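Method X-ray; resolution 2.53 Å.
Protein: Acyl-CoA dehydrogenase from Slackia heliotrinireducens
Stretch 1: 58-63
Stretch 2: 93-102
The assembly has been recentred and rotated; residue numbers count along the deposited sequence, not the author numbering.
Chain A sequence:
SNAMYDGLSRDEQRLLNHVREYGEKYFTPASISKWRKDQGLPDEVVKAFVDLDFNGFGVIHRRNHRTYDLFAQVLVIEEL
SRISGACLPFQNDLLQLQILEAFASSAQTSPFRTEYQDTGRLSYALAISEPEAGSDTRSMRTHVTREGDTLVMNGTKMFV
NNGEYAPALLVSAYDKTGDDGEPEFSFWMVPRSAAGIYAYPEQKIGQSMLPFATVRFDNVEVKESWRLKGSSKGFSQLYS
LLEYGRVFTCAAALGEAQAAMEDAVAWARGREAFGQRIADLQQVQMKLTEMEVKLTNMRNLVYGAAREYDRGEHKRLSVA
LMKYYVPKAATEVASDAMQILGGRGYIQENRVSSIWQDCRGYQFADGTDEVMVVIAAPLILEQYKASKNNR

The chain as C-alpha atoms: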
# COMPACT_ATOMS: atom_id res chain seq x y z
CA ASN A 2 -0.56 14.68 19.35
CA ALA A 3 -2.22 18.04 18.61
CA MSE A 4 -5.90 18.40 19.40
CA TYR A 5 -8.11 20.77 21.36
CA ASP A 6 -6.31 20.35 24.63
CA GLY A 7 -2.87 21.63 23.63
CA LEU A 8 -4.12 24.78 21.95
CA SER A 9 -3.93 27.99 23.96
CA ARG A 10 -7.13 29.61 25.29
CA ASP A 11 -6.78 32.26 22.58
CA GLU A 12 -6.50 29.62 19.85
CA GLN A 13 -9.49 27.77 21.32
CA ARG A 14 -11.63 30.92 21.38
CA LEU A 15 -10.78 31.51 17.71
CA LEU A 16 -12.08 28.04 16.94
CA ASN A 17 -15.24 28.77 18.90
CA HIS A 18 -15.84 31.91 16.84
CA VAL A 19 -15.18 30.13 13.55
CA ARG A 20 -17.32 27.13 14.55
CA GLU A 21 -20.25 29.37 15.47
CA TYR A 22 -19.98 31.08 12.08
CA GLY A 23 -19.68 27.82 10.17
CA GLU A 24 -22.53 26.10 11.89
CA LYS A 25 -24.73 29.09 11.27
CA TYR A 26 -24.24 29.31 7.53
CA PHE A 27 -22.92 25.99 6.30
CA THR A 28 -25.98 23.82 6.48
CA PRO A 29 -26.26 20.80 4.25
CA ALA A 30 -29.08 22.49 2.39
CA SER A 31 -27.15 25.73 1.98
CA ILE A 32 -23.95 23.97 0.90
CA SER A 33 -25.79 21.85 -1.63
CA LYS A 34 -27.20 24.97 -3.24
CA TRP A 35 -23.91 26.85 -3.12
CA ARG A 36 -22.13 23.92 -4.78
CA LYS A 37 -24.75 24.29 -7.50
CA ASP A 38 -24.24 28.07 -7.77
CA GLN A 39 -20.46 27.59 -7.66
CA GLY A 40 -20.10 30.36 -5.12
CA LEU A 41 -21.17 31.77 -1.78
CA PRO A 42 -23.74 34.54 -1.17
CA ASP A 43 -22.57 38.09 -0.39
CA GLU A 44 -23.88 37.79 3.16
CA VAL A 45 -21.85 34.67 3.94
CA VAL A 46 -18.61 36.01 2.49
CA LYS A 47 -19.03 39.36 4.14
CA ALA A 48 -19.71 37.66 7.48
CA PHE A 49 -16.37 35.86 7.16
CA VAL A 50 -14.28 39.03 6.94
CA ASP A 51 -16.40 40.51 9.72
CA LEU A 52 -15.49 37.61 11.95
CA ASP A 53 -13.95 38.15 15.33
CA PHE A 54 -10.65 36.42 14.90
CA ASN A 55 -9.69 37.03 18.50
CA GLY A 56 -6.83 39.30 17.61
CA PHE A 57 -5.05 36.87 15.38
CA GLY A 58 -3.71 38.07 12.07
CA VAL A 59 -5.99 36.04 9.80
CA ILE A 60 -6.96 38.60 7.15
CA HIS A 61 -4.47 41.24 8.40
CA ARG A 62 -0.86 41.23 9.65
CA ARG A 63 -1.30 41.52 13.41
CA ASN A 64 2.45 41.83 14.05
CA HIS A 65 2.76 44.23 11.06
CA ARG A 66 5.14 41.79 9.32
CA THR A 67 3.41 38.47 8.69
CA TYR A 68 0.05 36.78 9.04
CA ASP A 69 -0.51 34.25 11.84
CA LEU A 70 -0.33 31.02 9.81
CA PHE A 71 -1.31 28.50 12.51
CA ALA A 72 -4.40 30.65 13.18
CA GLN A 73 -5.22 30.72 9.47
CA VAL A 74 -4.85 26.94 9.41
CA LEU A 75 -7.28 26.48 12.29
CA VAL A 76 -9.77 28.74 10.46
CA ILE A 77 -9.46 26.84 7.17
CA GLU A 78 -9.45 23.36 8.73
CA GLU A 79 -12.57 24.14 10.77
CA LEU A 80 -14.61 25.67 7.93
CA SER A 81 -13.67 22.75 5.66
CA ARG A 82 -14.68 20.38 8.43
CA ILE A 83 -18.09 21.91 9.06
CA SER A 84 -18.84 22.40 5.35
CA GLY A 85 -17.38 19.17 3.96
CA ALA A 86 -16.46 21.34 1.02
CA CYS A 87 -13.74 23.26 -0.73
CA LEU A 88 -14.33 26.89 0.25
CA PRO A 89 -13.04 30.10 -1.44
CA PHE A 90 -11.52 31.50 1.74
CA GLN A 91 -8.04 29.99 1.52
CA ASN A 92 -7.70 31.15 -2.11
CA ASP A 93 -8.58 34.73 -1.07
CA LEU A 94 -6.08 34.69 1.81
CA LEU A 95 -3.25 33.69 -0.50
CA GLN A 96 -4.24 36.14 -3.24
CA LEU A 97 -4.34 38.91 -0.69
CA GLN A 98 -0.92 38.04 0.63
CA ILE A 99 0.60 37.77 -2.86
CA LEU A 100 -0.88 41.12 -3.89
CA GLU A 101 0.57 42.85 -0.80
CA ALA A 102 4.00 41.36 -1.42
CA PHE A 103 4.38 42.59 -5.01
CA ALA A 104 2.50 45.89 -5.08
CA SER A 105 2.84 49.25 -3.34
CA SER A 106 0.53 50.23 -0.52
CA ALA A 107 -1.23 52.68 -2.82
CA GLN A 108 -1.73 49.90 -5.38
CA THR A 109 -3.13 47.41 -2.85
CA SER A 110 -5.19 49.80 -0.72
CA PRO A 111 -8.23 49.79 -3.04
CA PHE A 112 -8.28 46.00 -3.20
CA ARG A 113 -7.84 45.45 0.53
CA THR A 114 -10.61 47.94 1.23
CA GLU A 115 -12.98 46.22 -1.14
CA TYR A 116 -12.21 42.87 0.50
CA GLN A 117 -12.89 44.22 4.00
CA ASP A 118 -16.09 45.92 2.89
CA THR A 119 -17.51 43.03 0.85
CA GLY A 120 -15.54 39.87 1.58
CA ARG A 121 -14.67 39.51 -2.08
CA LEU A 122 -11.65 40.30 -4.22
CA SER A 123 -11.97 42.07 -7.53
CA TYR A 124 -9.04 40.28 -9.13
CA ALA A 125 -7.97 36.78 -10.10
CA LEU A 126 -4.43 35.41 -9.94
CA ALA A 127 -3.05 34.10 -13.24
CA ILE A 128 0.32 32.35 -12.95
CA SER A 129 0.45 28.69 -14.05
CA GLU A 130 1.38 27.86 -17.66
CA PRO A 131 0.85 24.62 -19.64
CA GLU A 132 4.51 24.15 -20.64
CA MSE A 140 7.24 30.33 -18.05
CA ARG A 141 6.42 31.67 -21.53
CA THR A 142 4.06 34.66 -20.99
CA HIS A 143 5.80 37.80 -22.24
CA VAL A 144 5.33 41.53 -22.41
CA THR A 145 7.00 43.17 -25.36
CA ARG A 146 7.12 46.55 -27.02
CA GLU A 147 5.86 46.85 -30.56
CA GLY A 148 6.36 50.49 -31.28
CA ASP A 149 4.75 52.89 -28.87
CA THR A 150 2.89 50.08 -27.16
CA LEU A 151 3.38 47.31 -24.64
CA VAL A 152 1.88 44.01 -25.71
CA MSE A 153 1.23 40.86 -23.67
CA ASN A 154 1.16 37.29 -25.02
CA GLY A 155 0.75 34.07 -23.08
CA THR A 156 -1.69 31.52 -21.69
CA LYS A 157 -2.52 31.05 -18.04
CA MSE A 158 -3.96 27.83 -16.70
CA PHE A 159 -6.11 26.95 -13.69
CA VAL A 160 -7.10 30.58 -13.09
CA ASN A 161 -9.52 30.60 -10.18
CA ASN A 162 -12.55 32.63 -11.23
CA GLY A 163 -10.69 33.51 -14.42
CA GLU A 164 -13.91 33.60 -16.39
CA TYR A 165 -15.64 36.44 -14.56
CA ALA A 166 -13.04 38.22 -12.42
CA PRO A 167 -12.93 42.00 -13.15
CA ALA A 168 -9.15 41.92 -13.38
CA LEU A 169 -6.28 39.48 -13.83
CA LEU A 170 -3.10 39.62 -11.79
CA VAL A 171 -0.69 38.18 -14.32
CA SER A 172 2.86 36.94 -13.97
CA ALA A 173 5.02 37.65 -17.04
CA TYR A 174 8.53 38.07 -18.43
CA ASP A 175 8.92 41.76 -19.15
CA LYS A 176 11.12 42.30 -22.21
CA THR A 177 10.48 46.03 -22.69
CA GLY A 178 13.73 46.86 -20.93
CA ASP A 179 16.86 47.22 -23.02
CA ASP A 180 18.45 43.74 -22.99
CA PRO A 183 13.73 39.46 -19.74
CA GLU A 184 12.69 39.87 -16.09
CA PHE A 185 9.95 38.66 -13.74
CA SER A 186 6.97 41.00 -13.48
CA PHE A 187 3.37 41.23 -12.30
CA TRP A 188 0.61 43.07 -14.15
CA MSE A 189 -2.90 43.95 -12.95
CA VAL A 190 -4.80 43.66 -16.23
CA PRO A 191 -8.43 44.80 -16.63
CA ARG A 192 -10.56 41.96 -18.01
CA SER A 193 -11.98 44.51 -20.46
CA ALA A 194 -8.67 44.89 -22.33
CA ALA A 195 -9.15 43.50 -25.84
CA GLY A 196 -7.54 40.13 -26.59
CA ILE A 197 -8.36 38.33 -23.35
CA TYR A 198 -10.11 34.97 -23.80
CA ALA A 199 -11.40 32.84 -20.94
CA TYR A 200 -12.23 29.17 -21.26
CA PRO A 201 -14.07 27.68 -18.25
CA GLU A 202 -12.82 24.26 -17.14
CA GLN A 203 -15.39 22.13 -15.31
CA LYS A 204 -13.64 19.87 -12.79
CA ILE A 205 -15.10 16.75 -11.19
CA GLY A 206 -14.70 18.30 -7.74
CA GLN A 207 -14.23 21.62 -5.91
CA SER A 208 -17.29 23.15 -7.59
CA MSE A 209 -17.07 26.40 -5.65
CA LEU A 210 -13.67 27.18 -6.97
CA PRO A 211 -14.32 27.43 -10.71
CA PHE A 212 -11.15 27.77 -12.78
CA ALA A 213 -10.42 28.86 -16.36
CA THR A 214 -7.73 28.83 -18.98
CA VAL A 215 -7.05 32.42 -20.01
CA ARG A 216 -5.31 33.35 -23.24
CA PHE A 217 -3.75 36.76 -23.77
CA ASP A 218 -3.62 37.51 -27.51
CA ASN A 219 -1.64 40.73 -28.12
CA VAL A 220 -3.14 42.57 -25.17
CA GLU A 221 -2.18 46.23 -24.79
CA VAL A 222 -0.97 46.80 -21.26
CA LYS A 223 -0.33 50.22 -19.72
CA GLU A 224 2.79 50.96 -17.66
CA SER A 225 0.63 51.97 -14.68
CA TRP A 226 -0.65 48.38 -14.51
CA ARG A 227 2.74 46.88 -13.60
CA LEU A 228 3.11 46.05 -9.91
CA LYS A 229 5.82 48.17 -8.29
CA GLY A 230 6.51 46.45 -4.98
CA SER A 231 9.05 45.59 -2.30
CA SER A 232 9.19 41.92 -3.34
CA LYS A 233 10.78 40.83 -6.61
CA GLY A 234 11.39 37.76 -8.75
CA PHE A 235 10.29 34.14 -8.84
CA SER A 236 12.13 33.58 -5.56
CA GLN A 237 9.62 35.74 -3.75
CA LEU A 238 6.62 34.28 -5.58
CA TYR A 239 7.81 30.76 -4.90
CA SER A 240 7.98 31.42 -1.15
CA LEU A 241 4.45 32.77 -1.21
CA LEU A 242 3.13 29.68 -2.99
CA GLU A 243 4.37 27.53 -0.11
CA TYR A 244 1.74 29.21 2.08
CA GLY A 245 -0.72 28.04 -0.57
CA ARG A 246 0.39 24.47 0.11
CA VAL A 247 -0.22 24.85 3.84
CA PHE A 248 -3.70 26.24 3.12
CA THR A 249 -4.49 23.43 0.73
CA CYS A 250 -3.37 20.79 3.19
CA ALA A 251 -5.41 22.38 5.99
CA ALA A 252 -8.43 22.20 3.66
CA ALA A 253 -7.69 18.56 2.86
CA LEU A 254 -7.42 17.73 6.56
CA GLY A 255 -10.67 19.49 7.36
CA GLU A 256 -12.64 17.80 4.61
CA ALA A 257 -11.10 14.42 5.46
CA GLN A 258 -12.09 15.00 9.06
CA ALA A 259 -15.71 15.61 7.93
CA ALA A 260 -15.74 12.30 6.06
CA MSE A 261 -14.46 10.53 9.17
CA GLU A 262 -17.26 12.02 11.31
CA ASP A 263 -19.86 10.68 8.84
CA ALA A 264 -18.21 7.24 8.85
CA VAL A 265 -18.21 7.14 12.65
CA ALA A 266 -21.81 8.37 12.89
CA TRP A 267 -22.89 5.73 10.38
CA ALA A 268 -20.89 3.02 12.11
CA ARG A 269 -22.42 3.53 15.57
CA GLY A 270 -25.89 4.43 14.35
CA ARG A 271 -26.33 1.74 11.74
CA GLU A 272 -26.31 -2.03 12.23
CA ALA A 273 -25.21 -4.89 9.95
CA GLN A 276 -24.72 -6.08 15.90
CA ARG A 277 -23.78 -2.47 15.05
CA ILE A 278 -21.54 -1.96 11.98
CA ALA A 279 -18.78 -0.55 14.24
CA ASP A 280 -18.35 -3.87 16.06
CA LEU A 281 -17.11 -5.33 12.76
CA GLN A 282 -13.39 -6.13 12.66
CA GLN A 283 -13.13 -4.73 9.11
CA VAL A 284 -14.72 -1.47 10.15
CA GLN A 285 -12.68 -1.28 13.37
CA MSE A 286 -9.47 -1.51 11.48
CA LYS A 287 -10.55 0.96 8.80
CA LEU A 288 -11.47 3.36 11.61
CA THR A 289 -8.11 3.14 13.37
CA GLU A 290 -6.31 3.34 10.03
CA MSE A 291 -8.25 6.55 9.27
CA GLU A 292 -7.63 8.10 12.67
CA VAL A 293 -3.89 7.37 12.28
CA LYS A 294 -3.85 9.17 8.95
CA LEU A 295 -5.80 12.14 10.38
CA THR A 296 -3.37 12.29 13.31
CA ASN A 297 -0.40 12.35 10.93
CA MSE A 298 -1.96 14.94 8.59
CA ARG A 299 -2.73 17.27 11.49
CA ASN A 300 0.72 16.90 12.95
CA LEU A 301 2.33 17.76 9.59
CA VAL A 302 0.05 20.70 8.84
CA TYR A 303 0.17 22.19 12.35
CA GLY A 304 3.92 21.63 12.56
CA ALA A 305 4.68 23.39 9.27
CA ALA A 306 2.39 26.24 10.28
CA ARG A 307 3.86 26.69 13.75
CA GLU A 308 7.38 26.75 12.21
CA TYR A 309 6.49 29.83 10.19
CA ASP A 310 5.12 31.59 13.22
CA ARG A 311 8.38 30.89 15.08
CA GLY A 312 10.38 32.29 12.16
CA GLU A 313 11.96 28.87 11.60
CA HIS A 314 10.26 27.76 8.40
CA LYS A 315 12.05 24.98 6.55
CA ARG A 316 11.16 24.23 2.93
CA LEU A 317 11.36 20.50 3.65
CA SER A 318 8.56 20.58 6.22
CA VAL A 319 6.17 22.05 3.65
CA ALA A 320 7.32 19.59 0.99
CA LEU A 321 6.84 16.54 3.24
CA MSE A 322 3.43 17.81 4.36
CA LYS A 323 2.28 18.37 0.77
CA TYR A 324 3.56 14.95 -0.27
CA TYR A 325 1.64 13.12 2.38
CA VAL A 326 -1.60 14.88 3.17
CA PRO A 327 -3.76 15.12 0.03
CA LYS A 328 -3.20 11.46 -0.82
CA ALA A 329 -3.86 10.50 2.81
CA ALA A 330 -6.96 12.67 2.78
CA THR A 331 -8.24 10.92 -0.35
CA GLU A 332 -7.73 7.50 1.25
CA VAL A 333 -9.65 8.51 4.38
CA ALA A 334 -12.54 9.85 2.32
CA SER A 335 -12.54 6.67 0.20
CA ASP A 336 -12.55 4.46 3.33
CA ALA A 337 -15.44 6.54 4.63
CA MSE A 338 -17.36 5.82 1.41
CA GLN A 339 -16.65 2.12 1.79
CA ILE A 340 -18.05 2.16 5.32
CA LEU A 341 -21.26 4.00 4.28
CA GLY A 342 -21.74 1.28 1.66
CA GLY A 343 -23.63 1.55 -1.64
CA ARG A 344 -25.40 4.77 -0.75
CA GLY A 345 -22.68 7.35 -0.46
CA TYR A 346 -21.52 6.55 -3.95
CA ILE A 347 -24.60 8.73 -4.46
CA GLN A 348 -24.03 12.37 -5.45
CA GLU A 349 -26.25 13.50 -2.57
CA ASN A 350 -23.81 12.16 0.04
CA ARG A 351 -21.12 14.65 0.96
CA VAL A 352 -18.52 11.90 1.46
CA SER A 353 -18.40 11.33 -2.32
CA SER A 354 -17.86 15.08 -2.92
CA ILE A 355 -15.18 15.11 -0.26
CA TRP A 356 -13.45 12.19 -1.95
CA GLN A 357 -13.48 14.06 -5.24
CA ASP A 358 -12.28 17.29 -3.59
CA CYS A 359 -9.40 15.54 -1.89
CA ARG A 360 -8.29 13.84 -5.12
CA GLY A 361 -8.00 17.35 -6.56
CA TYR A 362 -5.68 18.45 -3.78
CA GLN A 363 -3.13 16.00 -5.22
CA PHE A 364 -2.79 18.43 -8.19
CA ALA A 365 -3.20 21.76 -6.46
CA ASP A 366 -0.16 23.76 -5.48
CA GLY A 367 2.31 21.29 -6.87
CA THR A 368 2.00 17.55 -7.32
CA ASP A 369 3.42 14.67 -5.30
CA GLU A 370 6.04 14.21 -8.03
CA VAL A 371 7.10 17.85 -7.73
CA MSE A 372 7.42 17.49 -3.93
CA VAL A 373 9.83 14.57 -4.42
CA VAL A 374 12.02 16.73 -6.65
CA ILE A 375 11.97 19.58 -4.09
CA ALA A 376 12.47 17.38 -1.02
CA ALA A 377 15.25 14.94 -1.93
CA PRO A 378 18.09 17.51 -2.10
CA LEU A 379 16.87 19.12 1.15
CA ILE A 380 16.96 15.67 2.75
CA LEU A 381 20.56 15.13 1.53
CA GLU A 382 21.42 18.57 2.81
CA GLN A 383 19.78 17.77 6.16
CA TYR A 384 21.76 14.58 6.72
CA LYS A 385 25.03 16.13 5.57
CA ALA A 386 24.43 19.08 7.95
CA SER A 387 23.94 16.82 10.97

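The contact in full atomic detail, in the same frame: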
# COMPACT_ATOMS: atom_id res chain seq x y z
N GLY A 58 -3.85 37.52 13.40
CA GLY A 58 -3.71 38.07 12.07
C GLY A 58 -4.14 37.07 11.01
O GLY A 58 -3.30 36.38 10.42
N VAL A 59 -5.46 36.98 10.78
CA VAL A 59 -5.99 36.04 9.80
C VAL A 59 -6.20 36.68 8.42
O VAL A 59 -5.79 36.13 7.39
CB VAL A 59 -7.31 35.41 10.29
CG1 VAL A 59 -7.94 34.57 9.19
CG2 VAL A 59 -7.04 34.55 11.50
N ILE A 60 -6.86 37.84 8.39
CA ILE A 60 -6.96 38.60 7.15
C ILE A 60 -6.14 39.90 7.21
O ILE A 60 -6.24 40.73 6.32
CB ILE A 60 -8.43 38.95 6.80
CG1 ILE A 60 -9.07 39.82 7.86
CG2 ILE A 60 -9.26 37.69 6.62
CD1 ILE A 60 -10.43 40.34 7.44
N HIS A 61 -5.35 40.08 8.26
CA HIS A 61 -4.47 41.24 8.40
C HIS A 61 -3.19 40.80 9.10
O HIS A 61 -3.17 39.75 9.72
CB HIS A 61 -5.17 42.37 9.17
CG HIS A 61 -5.09 42.25 10.67
ND1 HIS A 61 -5.76 41.27 11.38
CD2 HIS A 61 -4.46 43.02 11.59
CE1 HIS A 61 -5.53 41.43 12.68
NE2 HIS A 61 -4.74 42.48 12.83
N ARG A 62 -2.12 41.59 8.99
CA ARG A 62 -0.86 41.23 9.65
C ARG A 62 -0.81 41.83 11.04
O ARG A 62 -0.32 42.94 11.22
CB ARG A 62 0.35 41.69 8.83
CG ARG A 62 0.49 41.06 7.44
CD ARG A 62 1.51 41.82 6.58
NE ARG A 62 1.37 41.48 5.17
CZ ARG A 62 2.11 40.57 4.53
NH1 ARG A 62 1.89 40.33 3.23
NH2 ARG A 62 3.06 39.89 5.18
N ARG A 63 -1.31 41.09 12.02
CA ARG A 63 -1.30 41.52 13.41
C ARG A 63 0.03 42.11 13.85
O ARG A 63 0.08 43.22 14.38
CB ARG A 63 -1.67 40.35 14.31
CG ARG A 63 -1.44 40.60 15.78
CD ARG A 63 -1.52 39.30 16.53
NE ARG A 63 -0.51 38.39 16.02
CZ ARG A 63 0.73 38.33 16.49
NH1 ARG A 63 1.08 39.10 17.50
NH2 ARG A 63 1.60 37.48 15.97
N ASP A 93 -8.64 33.28 -1.33
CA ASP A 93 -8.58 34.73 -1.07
C ASP A 93 -7.40 35.11 -0.18
O ASP A 93 -6.71 36.10 -0.46
CB ASP A 93 -9.86 35.23 -0.41
CG ASP A 93 -11.07 35.05 -1.27
OD1 ASP A 93 -10.93 34.97 -2.51
OD2 ASP A 93 -12.17 34.98 -0.69
N LEU A 94 -7.15 34.35 0.88
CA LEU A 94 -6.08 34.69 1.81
C LEU A 94 -4.74 34.72 1.09
O LEU A 94 -3.92 35.59 1.33
CB LEU A 94 -6.01 33.72 2.99
CG LEU A 94 -7.22 33.72 3.92
CD1 LEU A 94 -6.94 32.89 5.16
CD2 LEU A 94 -7.64 35.13 4.28
N LEU A 95 -4.52 33.77 0.19
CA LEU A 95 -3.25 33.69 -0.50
C LEU A 95 -3.12 34.82 -1.52
O LEU A 95 -2.05 35.41 -1.69
CB LEU A 95 -3.10 32.34 -1.19
CG LEU A 95 -1.82 32.18 -2.01
CD1 LEU A 95 -0.60 32.09 -1.10
CD2 LEU A 95 -1.90 30.98 -2.93
N GLN A 96 -4.23 35.13 -2.19
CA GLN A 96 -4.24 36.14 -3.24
C GLN A 96 -4.01 37.51 -2.65
O GLN A 96 -3.40 38.37 -3.27
CB GLN A 96 -5.57 36.13 -3.99
CG GLN A 96 -5.65 35.09 -5.09
CD GLN A 96 -6.85 35.32 -5.98
OE1 GLN A 96 -6.97 34.71 -7.05
NE2 GLN A 96 -7.75 36.20 -5.54
N LEU A 97 -4.51 37.68 -1.43
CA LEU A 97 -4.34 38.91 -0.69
C LEU A 97 -2.88 39.09 -0.34
O LEU A 97 -2.30 40.15 -0.55
CB LEU A 97 -5.17 38.88 0.58
CG LEU A 97 -5.22 40.23 1.29
CD1 LEU A 97 -5.66 41.31 0.30
CD2 LEU A 97 -6.15 40.19 2.49
N GLN A 98 -2.31 38.03 0.19
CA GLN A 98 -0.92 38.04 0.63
C GLN A 98 0.02 38.31 -0.54
O GLN A 98 0.91 39.16 -0.44
CB GLN A 98 -0.59 36.71 1.28
CG GLN A 98 0.71 36.71 2.03
CD GLN A 98 0.82 35.51 2.94
OE1 GLN A 98 -0.19 34.90 3.31
NE2 GLN A 98 2.05 35.16 3.30
N ILE A 99 -0.19 37.60 -1.64
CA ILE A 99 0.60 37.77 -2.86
C ILE A 99 0.49 39.18 -3.44
O ILE A 99 1.49 39.76 -3.87
CB ILE A 99 0.17 36.75 -3.92
CG1 ILE A 99 0.70 35.38 -3.56
CG2 ILE A 99 0.68 37.14 -5.29
CD1 ILE A 99 0.21 34.30 -4.49
N LEU A 100 -0.71 39.74 -3.45
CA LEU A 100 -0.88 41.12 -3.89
C LEU A 100 -0.06 42.09 -3.04
O LEU A 100 0.63 42.95 -3.58
CB LEU A 100 -2.35 41.55 -3.87
CG LEU A 100 -2.48 42.99 -4.36
CD1 LEU A 100 -2.05 43.05 -5.79
CD2 LEU A 100 -3.87 43.56 -4.19
N GLU A 101 -0.16 41.96 -1.71
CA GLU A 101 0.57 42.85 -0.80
C GLU A 101 2.07 42.79 -1.04
O GLU A 101 2.74 43.82 -1.06
CB GLU A 101 0.27 42.51 0.66
CG GLU A 101 -1.10 42.95 1.14
CD GLU A 101 -1.39 42.54 2.59
OE1 GLU A 101 -0.68 41.67 3.14
OE2 GLU A 101 -2.34 43.09 3.17
N ALA A 102 2.57 41.58 -1.23
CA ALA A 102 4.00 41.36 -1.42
C ALA A 102 4.56 42.08 -2.65
O ALA A 102 5.66 42.61 -2.59
CB ALA A 102 4.29 39.86 -1.52

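What fastens the loop 58-63 to the helix 93-102? The strongest link is a salt bridge between Arg62 and Glu101, whose CA-to-CB bonds each point toward the other stretch. Arg62 NE lies 2.9 Å from Glu101 OE1, and Arg62 NH1 lies 2.9 Å from the same Glu101 OE1, so a single carboxylate oxygen accepts two hydrogen bonds from Arg62. Because both N-H groups converge on one atom, neither bond is straight: the angles at hydrogen are 141° and 138°. The oxygen sits near the guanidinium plane, at its edge, where the N-H groups point.

How do the side chains of Arg62 and Glu101 bring their charges together? Arg62 leaves the backbone with chi1 in m and then runs almost fully extended, chi2 and chi3 both t, so that its length is spent on spanning the gap to the helix. The turn comes at chi4, -96°, which sets the plane of the guanidinium so that NE and NH1 face the carboxylate. Glu101 answers with chi1 m and chi2 t, an extended form that carries its carboxylate out from the helix. The long arginine suits a partly exposed place, where it can reach the helix and pair its charge with Glu101; Arg62 NH2 and both carboxylate oxygens of Glu101 are also hydrogen-bonded elsewhere in the structure.

What does Gln98 contribute one turn before the salt bridge? It offers packing, with Arg62 NH1 4.0 Å from Gln98 CG. Its chi1 and chi2 are both t, and its CA-to-CB bond points sideways. Gln98 O also lies at the guanidinium edge, but it already accepts the helical hydrogen bond from Ala102 N, and its 4.0 Å separation from Arg62 NH1 makes it a neighbour of the charged group.

What fills the other end of the contact? Here the partners are buried and aliphatic, and Leu94 is central. Its CA-to-CB bond points sideways, but with chi1 m and chi2 t its end comes nearer the loop, placing Leu94 CD2 3.8 Å from Ile60 CG2 and 3.8 Å from Val59 O. Ile60, with chi1 p and chi2 t, sends CD1 away from the helix while CG2 meets the leucine. Val59, chi1 t, approaches more loosely, its CG1 4.5 Å from Leu94 CD1. The CA-to-CB bond of Leu97, one turn along from Leu94, points toward the loop, and with chi1 t and chi2 p its CD2 rests 3.9 Å from Ile60 O. Branched apolar side chains suit this buried place, covering the loop backbone as well as one another.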